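PDB 6UEH: Cow rumen GH26 endo-mannanase, which cleaves internal beta-1,4-mannosidic linkages in mannans, probably including galactomannan, using a GH26 barrel joined to a CBM6-type accessory domain. Local coordinates for residues A[160-171]-A[474-483]; A[380-390]-A[422-433]. All blocks are in the same frame, centred on the assembly; numbering follows the deposited sequence.

Contact 1. Residues A[160-171]-A[474-483]; sequences YLGSVYGKKIIS and DYCITLEDLP
K168 lies across I477 at about a right angle. Its CB rests on the I477 methyl CD1 at 3.8 Å and also nears the carbonyl oxygen of Y475. CG keeps to the same methyl. A bend at chi2 (-80°) then turns the chain along the neighbouring backbone, so that CD comes 3.4 Å from the oxygen O of D474, CE stays near it, and NZ ends in a hydrogen bond of 2.7 Å to that D474 O, approaching from above the carbonyl plane.

I477 CD1 is a meeting point: V164 CG1 reaches it tip to tip at 3.6 Å, and the Y160 side chain also comes to meet it, OH nearest. The Y160 ring carries P483 CD over one face, 4.2 Å from its centroid, while its OH binds a water that also bonds weakly to the D481 carbonyl.

On the other side of the strand pair, Y475 holds CG anti to its backbone N (chi1 -177°), which lays the ring over the K168 backbone, with K168 CA 4.1 Å from the centroid, and brings its CE2 to 3.5 Å from I169 CG2. With a serine in place of Y475, the K168 backbone would probably lose the ring above it and the I169 methyl its neighbour, leaving a gap beside L438 of helix 435-441.

The backbones pair in parallel through I169 with C476 and I170 with I477. Past them, the I477 carbonyl oxygen accepts from both the N and, at 2.7 Å, the OG of S171. Strand 476-477 thus adds to one edge of strand 169-174, while I170 bonds to L446 and F448 along the other: a C-terminal strand docked at the N-terminal end of a TIM-barrel strand.

Contact 2. Residues A[380-390]-A[422-433]; sequences VDMIGYDKYNT and KMISLAENDSIP
K387 NZ is held by three oxygens. The carbonyl O of S431 takes it at 2.7 Å, in the carbonyl plane and on a lone pair; N389 OD1 accepts at 2.9 Å; and D430 OD1 adds a salt bridge at 3.3 Å. Bends at chi3 and chi4 (63° and 60°) curl the chain back to this point, its CE resting against N429 CB. The other carboxylate oxygen, D430 OD2, is met from one face of its plane by two donors of T390, the backbone N and the hydroxyl. The bond from T390 OG1 to D430 OD2 is 2.8 Å long.

Next to this, Y388 OH donates to E428 OE1 at 2.8 Å, the ring and carboxylate standing 87° apart. D386 OD2 comes within 3.3 Å of E428 OE2, two acceptors with no bond between them; R309 makes salt bridges to both residues, and N362 binds D386.

Strands 382-387 and 423-429 are adjacent parallel strands of a beta-alpha-beta unit linked by helix 408-417, as in a TIM barrel. Their register shifts by one residue between G384 and D386, a beta bulge, where G384 CA passes 4.0 Å from A427 CB. Just before the strands, K422 NZ donates to V380 O at 2.7 Å.

With so many donors about it, D430 is probably ionised, tying down the loops after both strands.

In the fold
Both contacts belong to the GH26 barrel, with centres about 16 Å apart, and contact 2 is nested along the chain within the loop that contact 1 closes. They touch directly: L161 of helix 152-164 packs on M382 and M423, its CD1 3.8 Å from M382 CE, while Y165 OH, just past the helix, lies 3.1 Å from I424 N, a probable hydrogen bond. L446 bonds to the backbones of I170 and I424, linking their strands. Contact 1 sits at the beginning of its barrel strand, whereas contact 2 runs to the C-terminal strand ends, where TIM-barrel enzymes keep their active sites. There an acetate ion, probably from the crystallisation liquor, lies about 3 Å from the E428 side chain, consistent with a pocket.

Contact 1. Residues A[160-171]-A[474-483]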
loop_
_atom_site.group_PDB
_atom_site.type_symbol
_atom_site.label_atom_id
_atom_site.label_comp_id
_atom_site.label_asym_id
_atom_site.label_seq_id
_atom_site.Cartn_x
_atom_site.Cartn_y
_atom_site.Cartn_z
ATOM N N TYR A 160 2.476 -18.857 -6.399
ATOM C CA TYR A 160 1.071 -19.041 -6.054
ATOM C C TYR A 160 0.383 -17.692 -5.881
ATOM O O TYR A 160 -0.733 -17.488 -6.360
ATOM C CB TYR A 160 0.899 -19.860 -4.774
ATOM C CG TYR A 160 -0.516 -19.764 -4.242
ATOM C CD1 TYR A 160 -1.545 -20.495 -4.821
ATOM C CD2 TYR A 160 -0.830 -18.916 -3.182
ATOM C CE1 TYR A 160 -2.840 -20.398 -4.355
ATOM C CE2 TYR A 160 -2.126 -18.812 -2.710
ATOM C CZ TYR A 160 -3.126 -19.556 -3.299
ATOM O OH TYR A 160 -4.418 -19.461 -2.833
ATOM N N LEU A 161 1.050 -16.784 -5.173
ATOM C CA LEU A 161 0.526 -15.439 -4.961
ATOM C C LEU A 161 0.301 -14.735 -6.294
ATOM O O LEU A 161 -0.723 -14.088 -6.500
ATOM C CB LEU A 161 1.476 -14.618 -4.086
ATOM C CG LEU A 161 1.743 -15.171 -2.685
ATOM C CD1 LEU A 161 2.785 -14.334 -1.947
ATOM C CD2 LEU A 161 0.449 -15.251 -1.887
ATOM N N GLY A 162 1.266 -14.872 -7.198
ATOM C CA GLY A 162 1.152 -14.287 -8.520
ATOM C C GLY A 162 -0.000 -14.879 -9.309
ATOM O O GLY A 162 -0.559 -14.227 -10.190
ATOM N N SER A 163 -0.364 -16.118 -8.986
ATOM C CA SER A 163 -1.396 -16.827 -9.737
ATOM C C SER A 163 -2.797 -16.342 -9.380
ATOM O O SER A 163 -3.739 -16.547 -10.139
ATOM C CB SER A 163 -1.293 -18.339 -9.502
ATOM O OG SER A 163 -1.810 -18.704 -8.234
ATOM N N VAL A 164 -2.936 -15.698 -8.225
ATOM C CA VAL A 164 -4.243 -15.200 -7.807
ATOM C C VAL A 164 -4.300 -13.675 -7.832
ATOM O O VAL A 164 -5.364 -13.086 -7.648
ATOM C CB VAL A 164 -4.611 -15.703 -6.397
ATOM C CG1 VAL A 164 -4.654 -17.225 -6.377
ATOM C CG2 VAL A 164 -3.626 -15.178 -5.364
ATOM N N TYR A 165 -3.154 -13.045 -8.076
ATOM C CA TYR A 165 -3.057 -11.588 -8.110
ATOM C C TYR A 165 -3.935 -11.004 -9.209
ATOM O O TYR A 165 -3.771 -11.333 -10.385
ATOM C CB TYR A 165 -1.603 -11.158 -8.311
ATOM C CG TYR A 165 -1.343 -9.677 -8.121
ATOM C CD1 TYR A 165 -1.722 -9.028 -6.953
ATOM C CD2 TYR A 165 -0.682 -8.937 -9.096
ATOM C CE1 TYR A 165 -1.473 -7.674 -6.769
ATOM C CE2 TYR A 165 -0.426 -7.582 -8.920
ATOM C CZ TYR A 165 -0.824 -6.957 -7.754
ATOM O OH TYR A 165 -0.571 -5.614 -7.568
ATOM N N GLY A 166 -4.867 -10.142 -8.819
ATOM C CA GLY A 166 -5.787 -9.536 -9.763
ATOM C C GLY A 166 -7.086 -10.309 -9.905
ATOM O O GLY A 166 -8.065 -9.793 -10.445
ATOM N N LYS A 167 -7.099 -11.546 -9.416
ATOM C CA LYS A 167 -8.286 -12.393 -9.499
ATOM C C LYS A 167 -8.985 -12.539 -8.147
ATOM O O LYS A 167 -10.205 -12.682 -8.077
ATOM C CB LYS A 167 -7.920 -13.780 -10.036
ATOM C CG LYS A 167 -7.270 -13.780 -11.411
ATOM C CD LYS A 167 -7.268 -15.180 -12.012
ATOM C CE LYS A 167 -5.861 -15.662 -12.331
ATOM N NZ LYS A 167 -5.173 -14.795 -13.331
ATOM N N LYS A 168 -8.198 -12.519 -7.076
ATOM C CA LYS A 168 -8.716 -12.702 -5.723
ATOM C C LYS A 168 -8.029 -11.759 -4.745
ATOM O O LYS A 168 -7.061 -11.083 -5.096
ATOM C CB LYS A 168 -8.508 -14.145 -5.245
ATOM C CG LYS A 168 -8.946 -15.235 -6.211
ATOM C CD LYS A 168 -10.444 -15.452 -6.160
ATOM C CE LYS A 168 -10.852 -16.642 -7.012
ATOM N NZ LYS A 168 -12.314 -16.898 -6.914
ATOM N N ILE A 169 -8.534 -11.723 -3.516
ATOM C CA ILE A 169 -7.793 -11.138 -2.408
ATOM C C ILE A 169 -7.677 -12.199 -1.310
ATOM O O ILE A 169 -8.624 -12.936 -1.033
ATOM C CB ILE A 169 -8.452 -9.839 -1.873
ATOM C CG1 ILE A 169 -7.517 -9.133 -0.887
ATOM C CG2 ILE A 169 -9.815 -10.122 -1.244
ATOM C CD1 ILE A 169 -7.959 -7.735 -0.508
ATOM N N ILE A 170 -6.497 -12.303 -0.714
ATOM C CA ILE A 170 -6.244 -13.335 0.285
ATOM C C ILE A 170 -6.518 -12.806 1.689
ATOM O O ILE A 170 -6.050 -11.734 2.052
ATOM C CB ILE A 170 -4.794 -13.845 0.192
ATOM C CG1 ILE A 170 -4.493 -14.303 -1.237
ATOM C CG2 ILE A 170 -4.550 -14.970 1.190
ATOM C CD1 ILE A 170 -3.056 -14.693 -1.471
ATOM N N SER A 171 -7.281 -13.552 2.479
ATOM C CA SER A 171 -7.577 -13.123 3.843
ATOM C C SER A 171 -6.353 -13.251 4.748
ATOM O O SER A 171 -5.519 -14.134 4.562
ATOM C CB SER A 171 -8.748 -13.924 4.423
ATOM O OG SER A 171 -8.500 -15.314 4.358
ATOM N N ASP A 474 -16.556 -15.408 -3.028
ATOM C CA ASP A 474 -15.727 -16.147 -3.977
ATOM C C ASP A 474 -14.433 -15.399 -4.263
ATOM O O ASP A 474 -13.414 -16.000 -4.603
ATOM C CB ASP A 474 -16.483 -16.392 -5.285
ATOM C CG ASP A 474 -17.598 -17.408 -5.134
ATOM O OD1 ASP A 474 -17.507 -18.262 -4.227
ATOM O OD2 ASP A 474 -18.562 -17.353 -5.925
ATOM N N TYR A 475 -14.483 -14.079 -4.116
ATOM C CA TYR A 475 -13.334 -13.228 -4.391
ATOM C C TYR A 475 -12.255 -13.357 -3.311
ATOM O O TYR A 475 -11.101 -12.995 -3.531
ATOM C CB TYR A 475 -13.784 -11.769 -4.524
ATOM C CG TYR A 475 -12.673 -10.812 -4.893
ATOM C CD1 TYR A 475 -12.151 -10.784 -6.180
ATOM C CD2 TYR A 475 -12.148 -9.932 -3.954
ATOM C CE1 TYR A 475 -11.133 -9.914 -6.522
ATOM C CE2 TYR A 475 -11.130 -9.053 -4.288
ATOM C CZ TYR A 475 -10.627 -9.050 -5.572
ATOM O OH TYR A 475 -9.614 -8.179 -5.909
ATOM N N CYS A 476 -12.623 -13.884 -2.149
ATOM C CA CYS A 476 -11.689 -13.944 -1.030
ATOM C C CYS A 476 -11.161 -15.351 -0.773
ATOM O O CYS A 476 -11.929 -16.298 -0.616
ATOM C CB CYS A 476 -12.347 -13.401 0.236
ATOM S SG CYS A 476 -11.318 -13.460 1.732
ATOM N N ILE A 477 -9.839 -15.473 -0.730
ATOM C CA ILE A 477 -9.189 -16.741 -0.431
ATOM C C ILE A 477 -9.015 -16.912 1.073
ATOM O O ILE A 477 -8.435 -16.055 1.742
ATOM C CB ILE A 477 -7.819 -16.842 -1.130
ATOM C CG1 ILE A 477 -8.017 -16.960 -2.642
ATOM C CG2 ILE A 477 -7.027 -18.029 -0.600
ATOM C CD1 ILE A 477 -6.737 -16.907 -3.429
ATOM N N THR A 478 -9.534 -18.016 1.600
ATOM C CA THR A 478 -9.403 -18.321 3.019
ATOM C C THR A 478 -8.509 -19.547 3.192
ATOM O O THR A 478 -7.999 -20.083 2.207
ATOM C CB THR A 478 -10.778 -18.563 3.678
ATOM O OG1 THR A 478 -11.360 -19.767 3.163
ATOM C CG2 THR A 478 -11.715 -17.392 3.396
ATOM N N LEU A 479 -8.325 -19.988 4.435
ATOM C CA LEU A 479 -7.379 -21.065 4.737
ATOM C C LEU A 479 -7.656 -22.339 3.936
ATOM O O LEU A 479 -6.734 -22.969 3.412
ATOM C CB LEU A 479 -7.397 -21.381 6.236
ATOM C CG LEU A 479 -6.381 -22.420 6.716
ATOM C CD1 LEU A 479 -4.979 -22.018 6.296
ATOM C CD2 LEU A 479 -6.456 -22.608 8.225
ATOM N N GLU A 480 -8.930 -22.701 3.835
ATOM C CA GLU A 480 -9.339 -23.921 3.145
ATOM C C GLU A 480 -9.026 -23.900 1.648
ATOM O O GLU A 480 -8.898 -24.953 1.025
ATOM C CB GLU A 480 -10.838 -24.157 3.349
ATOM C CG GLU A 480 -11.710 -23.043 2.784
ATOM C CD GLU A 480 -13.195 -23.320 2.924
ATOM O OE1 GLU A 480 -13.558 -24.291 3.622
ATOM O OE2 GLU A 480 -13.997 -22.565 2.332
ATOM N N ASP A 481 -8.906 -22.704 1.074
ATOM C CA ASP A 481 -8.708 -22.554 -0.368
ATOM C C ASP A 481 -7.260 -22.783 -0.796
ATOM O O ASP A 481 -6.980 -22.963 -1.982
ATOM C CB ASP A 481 -9.152 -21.160 -0.829
ATOM C CG ASP A 481 -10.611 -20.874 -0.525
ATOM O OD1 ASP A 481 -11.434 -21.814 -0.569
ATOM O OD2 ASP A 481 -10.935 -19.699 -0.248
ATOM N N LEU A 482 -6.342 -22.764 0.165
ATOM C CA LEU A 482 -4.921 -22.887 -0.134
ATOM C C LEU A 482 -4.564 -24.304 -0.585
ATOM O O LEU A 482 -5.222 -25.268 -0.201
ATOM C CB LEU A 482 -4.084 -22.493 1.085
ATOM C CG LEU A 482 -4.218 -21.039 1.547
ATOM C CD1 LEU A 482 -3.261 -20.758 2.696
ATOM C CD2 LEU A 482 -3.975 -20.071 0.392
ATOM N N PRO A 483 -3.520 -24.432 -1.418
ATOM C CA PRO A 483 -3.124 -25.751 -1.925
ATOM C C PRO A 483 -2.355 -26.587 -0.905
ATOM O O PRO A 483 -2.455 -27.814 -0.921
ATOM C CB PRO A 483 -2.221 -25.415 -3.124
ATOM C CG PRO A 483 -2.423 -23.945 -3.390
ATOM C CD PRO A 483 -2.770 -23.347 -2.070
HETATM O O HOH W 1 -6.161 -20.777 -4.350
#

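Contact 2. Residues A[380-390]-A[422-433]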
loop_
_atom_site.group_PDB
_atom_site.type_symbol
_atom_site.label_atom_id
_atom_site.label_comp_id
_atom_site.label_asym_id
_atom_site.label_seq_id
_atom_site.Cartn_x
_atom_site.Cartn_y
_atom_site.Cartn_z
ATOM N N VAL A 380 13.515 -5.912 -3.280
ATOM C CA VAL A 380 12.138 -5.999 -2.790
ATOM C C VAL A 380 11.318 -6.983 -3.634
ATOM O O VAL A 380 11.455 -7.015 -4.857
ATOM C CB VAL A 380 11.450 -4.606 -2.797
ATOM C CG1 VAL A 380 10.023 -4.697 -2.275
ATOM C CG2 VAL A 380 12.252 -3.600 -1.971
ATOM N N ASP A 381 10.473 -7.783 -2.984
ATOM C CA ASP A 381 9.660 -8.780 -3.683
ATOM C C ASP A 381 8.171 -8.456 -3.668
ATOM O O ASP A 381 7.386 -9.080 -4.381
ATOM C CB ASP A 381 9.867 -10.164 -3.066
ATOM C CG ASP A 381 11.308 -10.614 -3.116
ATOM O OD1 ASP A 381 11.961 -10.398 -4.157
ATOM O OD2 ASP A 381 11.787 -11.179 -2.110
ATOM N N MET A 382 7.780 -7.492 -2.842
ATOM C CA MET A 382 6.370 -7.177 -2.649
ATOM C C MET A 382 6.231 -5.805 -2.003
ATOM O O MET A 382 7.056 -5.419 -1.179
ATOM C CB MET A 382 5.698 -8.248 -1.782
ATOM C CG MET A 382 4.207 -8.045 -1.541
ATOM S SD MET A 382 3.497 -9.289 -0.433
ATOM C CE MET A 382 3.893 -10.800 -1.316
ATOM N N ILE A 383 5.190 -5.071 -2.382
ATOM C CA ILE A 383 4.906 -3.780 -1.769
ATOM C C ILE A 383 3.718 -3.889 -0.823
ATOM O O ILE A 383 2.653 -4.371 -1.204
ATOM C CB ILE A 383 4.607 -2.693 -2.822
ATOM C CG1 ILE A 383 5.767 -2.571 -3.811
ATOM C CG2 ILE A 383 4.336 -1.357 -2.143
ATOM C CD1 ILE A 383 7.068 -2.162 -3.171
ATOM N N GLY A 384 3.901 -3.440 0.413
ATOM C CA GLY A 384 2.819 -3.443 1.377
ATOM C C GLY A 384 2.298 -2.044 1.636
ATOM O O GLY A 384 3.059 -1.080 1.620
ATOM N N TYR A 385 0.993 -1.928 1.858
ATOM C CA TYR A 385 0.418 -0.658 2.280
ATOM C C TYR A 385 -0.350 -0.860 3.578
ATOM O O TYR A 385 -1.193 -1.751 3.678
ATOM C CB TYR A 385 -0.498 -0.063 1.203
ATOM C CG TYR A 385 -0.986 1.321 1.572
ATOM C CD1 TYR A 385 -0.135 2.417 1.497
ATOM C CD2 TYR A 385 -2.285 1.530 2.019
ATOM C CE1 TYR A 385 -0.562 3.683 1.846
ATOM C CE2 TYR A 385 -2.724 2.798 2.372
ATOM C CZ TYR A 385 -1.854 3.868 2.284
ATOM O OH TYR A 385 -2.274 5.132 2.634
ATOM N N ASP A 386 -0.040 -0.042 4.578
ATOM C CA ASP A 386 -0.724 -0.124 5.859
ATOM C C ASP A 386 -1.819 0.931 5.924
ATOM O O ASP A 386 -1.545 2.123 6.083
ATOM C CB ASP A 386 0.274 0.031 7.007
ATOM C CG ASP A 386 1.198 -1.166 7.129
ATOM O OD1 ASP A 386 1.227 -2.003 6.201
ATOM O OD2 ASP A 386 1.895 -1.279 8.153
ATOM N N LYS A 387 -3.061 0.478 5.788
ATOM C CA LYS A 387 -4.201 1.370 5.612
ATOM C C LYS A 387 -5.016 1.546 6.885
ATOM O O LYS A 387 -5.854 0.708 7.221
ATOM C CB LYS A 387 -5.110 0.850 4.499
ATOM C CG LYS A 387 -6.324 1.728 4.233
ATOM C CD LYS A 387 -7.435 0.942 3.564
ATOM C CE LYS A 387 -7.938 -0.171 4.469
ATOM N NZ LYS A 387 -8.479 0.363 5.755
ATOM N N TYR A 388 -4.777 2.646 7.587
ATOM C CA TYR A 388 -5.575 2.985 8.755
ATOM C C TYR A 388 -6.364 4.253 8.468
ATOM O O TYR A 388 -5.853 5.359 8.622
ATOM C CB TYR A 388 -4.685 3.153 9.986
ATOM C CG TYR A 388 -4.070 1.855 10.463
ATOM C CD1 TYR A 388 -4.749 1.034 11.353
ATOM C CD2 TYR A 388 -2.816 1.450 10.023
ATOM C CE1 TYR A 388 -4.198 -0.154 11.797
ATOM C CE2 TYR A 388 -2.254 0.260 10.463
ATOM C CZ TYR A 388 -2.952 -0.539 11.348
ATOM O OH TYR A 388 -2.407 -1.723 11.795
ATOM N N ASN A 389 -7.609 4.087 8.034
ATOM C CA ASN A 389 -8.404 5.222 7.590
ATOM C C ASN A 389 -9.751 5.359 8.293
ATOM O O ASN A 389 -10.692 5.909 7.725
ATOM C CB ASN A 389 -8.626 5.144 6.073
ATOM C CG ASN A 389 -9.254 3.829 5.632
ATOM O OD1 ASN A 389 -9.559 2.961 6.449
ATOM N ND2 ASN A 389 -9.454 3.684 4.328
ATOM N N THR A 390 -9.849 4.869 9.526
ATOM C CA THR A 390 -11.083 5.034 10.292
ATOM C C THR A 390 -11.038 6.289 11.151
ATOM O O THR A 390 -12.073 6.790 11.586
ATOM C CB THR A 390 -11.367 3.827 11.203
ATOM O OG1 THR A 390 -10.261 3.622 12.092
ATOM C CG2 THR A 390 -11.593 2.574 10.372
ATOM N N LYS A 422 5.984 -5.295 -9.061
ATOM C CA LYS A 422 5.811 -5.938 -7.763
ATOM C C LYS A 422 4.329 -6.013 -7.410
ATOM O O LYS A 422 3.558 -5.109 -7.735
ATOM C CB LYS A 422 6.573 -5.180 -6.669
ATOM C CG LYS A 422 8.030 -4.872 -6.997
ATOM C CD LYS A 422 8.876 -6.130 -7.102
ATOM C CE LYS A 422 10.303 -5.791 -7.511
ATOM N NZ LYS A 422 11.178 -6.994 -7.591
ATOM N N MET A 423 3.932 -7.096 -6.752
ATOM C CA MET A 423 2.570 -7.219 -6.252
ATOM C C MET A 423 2.356 -6.268 -5.081
ATOM O O MET A 423 3.291 -5.962 -4.340
ATOM C CB MET A 423 2.272 -8.658 -5.831
ATOM C CG MET A 423 2.201 -9.635 -6.988
ATOM S SD MET A 423 1.868 -11.316 -6.440
ATOM C CE MET A 423 3.360 -11.676 -5.516
ATOM N N ILE A 424 1.121 -5.801 -4.925
ATOM C CA ILE A 424 0.793 -4.835 -3.884
ATOM C C ILE A 424 -0.297 -5.365 -2.968
ATOM O O ILE A 424 -1.281 -5.941 -3.434
ATOM C CB ILE A 424 0.339 -3.509 -4.492
ATOM C CG1 ILE A 424 1.373 -3.038 -5.507
ATOM C CG2 ILE A 424 0.123 -2.456 -3.409
ATOM C CD1 ILE A 424 1.065 -1.725 -6.050
ATOM N N SER A 425 -0.123 -5.161 -1.667
ATOM C CA SER A 425 -1.067 -5.685 -0.688
ATOM C C SER A 425 -1.423 -4.684 0.408
ATOM O O SER A 425 -0.778 -3.648 0.558
ATOM C CB SER A 425 -0.494 -6.942 -0.045
ATOM O OG SER A 425 0.643 -6.618 0.737
ATOM N N LEU A 426 -2.464 -5.009 1.168
ATOM C CA LEU A 426 -2.768 -4.299 2.401
ATOM C C LEU A 426 -2.117 -5.055 3.553
ATOM O O LEU A 426 -2.733 -5.932 4.159
ATOM C CB LEU A 426 -4.279 -4.176 2.612
ATOM C CG LEU A 426 -5.029 -3.263 1.640
ATOM C CD1 LEU A 426 -6.533 -3.371 1.847
ATOM C CD2 LEU A 426 -4.562 -1.821 1.795
ATOM N N ALA A 427 -0.858 -4.726 3.830
ATOM C CA ALA A 427 -0.069 -5.438 4.834
ATOM C C ALA A 427 -0.646 -5.267 6.234
ATOM O O ALA A 427 -0.529 -6.160 7.074
ATOM C CB ALA A 427 1.378 -4.966 4.796
ATOM N N GLU A 428 -1.241 -4.103 6.480
ATOM C CA GLU A 428 -1.963 -3.826 7.721
ATOM C C GLU A 428 -3.177 -2.960 7.426
ATOM O O GLU A 428 -3.171 -2.177 6.475
ATOM C CB GLU A 428 -1.083 -3.108 8.751
ATOM C CG GLU A 428 0.130 -3.868 9.241
ATOM C CD GLU A 428 0.858 -3.125 10.347
ATOM O OE1 GLU A 428 0.246 -2.225 10.958
ATOM O OE2 GLU A 428 2.040 -3.434 10.602
ATOM N N ASN A 429 -4.213 -3.089 8.250
ATOM C CA ASN A 429 -5.350 -2.183 8.165
ATOM C C ASN A 429 -6.182 -2.176 9.440
ATOM O O ASN A 429 -6.053 -3.066 10.284
ATOM C CB ASN A 429 -6.246 -2.533 6.966
ATOM C CG ASN A 429 -6.570 -4.019 6.880
ATOM O OD1 ASN A 429 -5.992 -4.750 6.070
ATOM N ND2 ASN A 429 -7.504 -4.471 7.709
ATOM N N ASP A 430 -7.012 -1.151 9.599
ATOM C CA ASP A 430 -8.091 -1.246 10.566
ATOM C C ASP A 430 -9.245 -1.911 9.835
ATOM O O ASP A 430 -9.373 -3.132 9.867
ATOM C CB ASP A 430 -8.478 0.124 11.164
ATOM C CG ASP A 430 -8.378 1.268 10.168
ATOM O OD1 ASP A 430 -8.463 1.026 8.948
ATOM O OD2 ASP A 430 -8.223 2.425 10.621
ATOM N N SER A 431 -10.053 -1.116 9.139
ATOM C CA SER A 431 -11.154 -1.664 8.362
ATOM C C SER A 431 -10.664 -2.426 7.134
ATOM O O SER A 431 -9.789 -1.958 6.409
ATOM C CB SER A 431 -12.113 -0.551 7.919
ATOM O OG SER A 431 -12.812 -0.000 9.022
ATOM N N ILE A 432 -11.228 -3.609 6.912
ATOM C CA ILE A 432 -11.087 -4.283 5.626
ATOM C C ILE A 432 -12.034 -3.603 4.648
ATOM O O ILE A 432 -13.202 -3.394 4.975
ATOM C CB ILE A 432 -11.425 -5.780 5.713
ATOM C CG1 ILE A 432 -10.595 -6.463 6.802
ATOM C CG2 ILE A 432 -11.221 -6.460 4.363
ATOM C CD1 ILE A 432 -11.116 -7.831 7.176
ATOM N N PRO A 433 -11.540 -3.246 3.451
ATOM C CA PRO A 433 -12.422 -2.626 2.456
ATOM C C PRO A 433 -13.631 -3.502 2.126
ATOM O O PRO A 433 -13.566 -4.723 2.285
ATOM C CB PRO A 433 -11.515 -2.466 1.232
ATOM C CG PRO A 433 -10.133 -2.400 1.794
ATOM C CD PRO A 433 -10.141 -3.311 2.992
HETATM O O HOH W 2 11.060 -9.591 -6.648
HETATM O O HOH W 3 5.873 -9.142 -6.595
#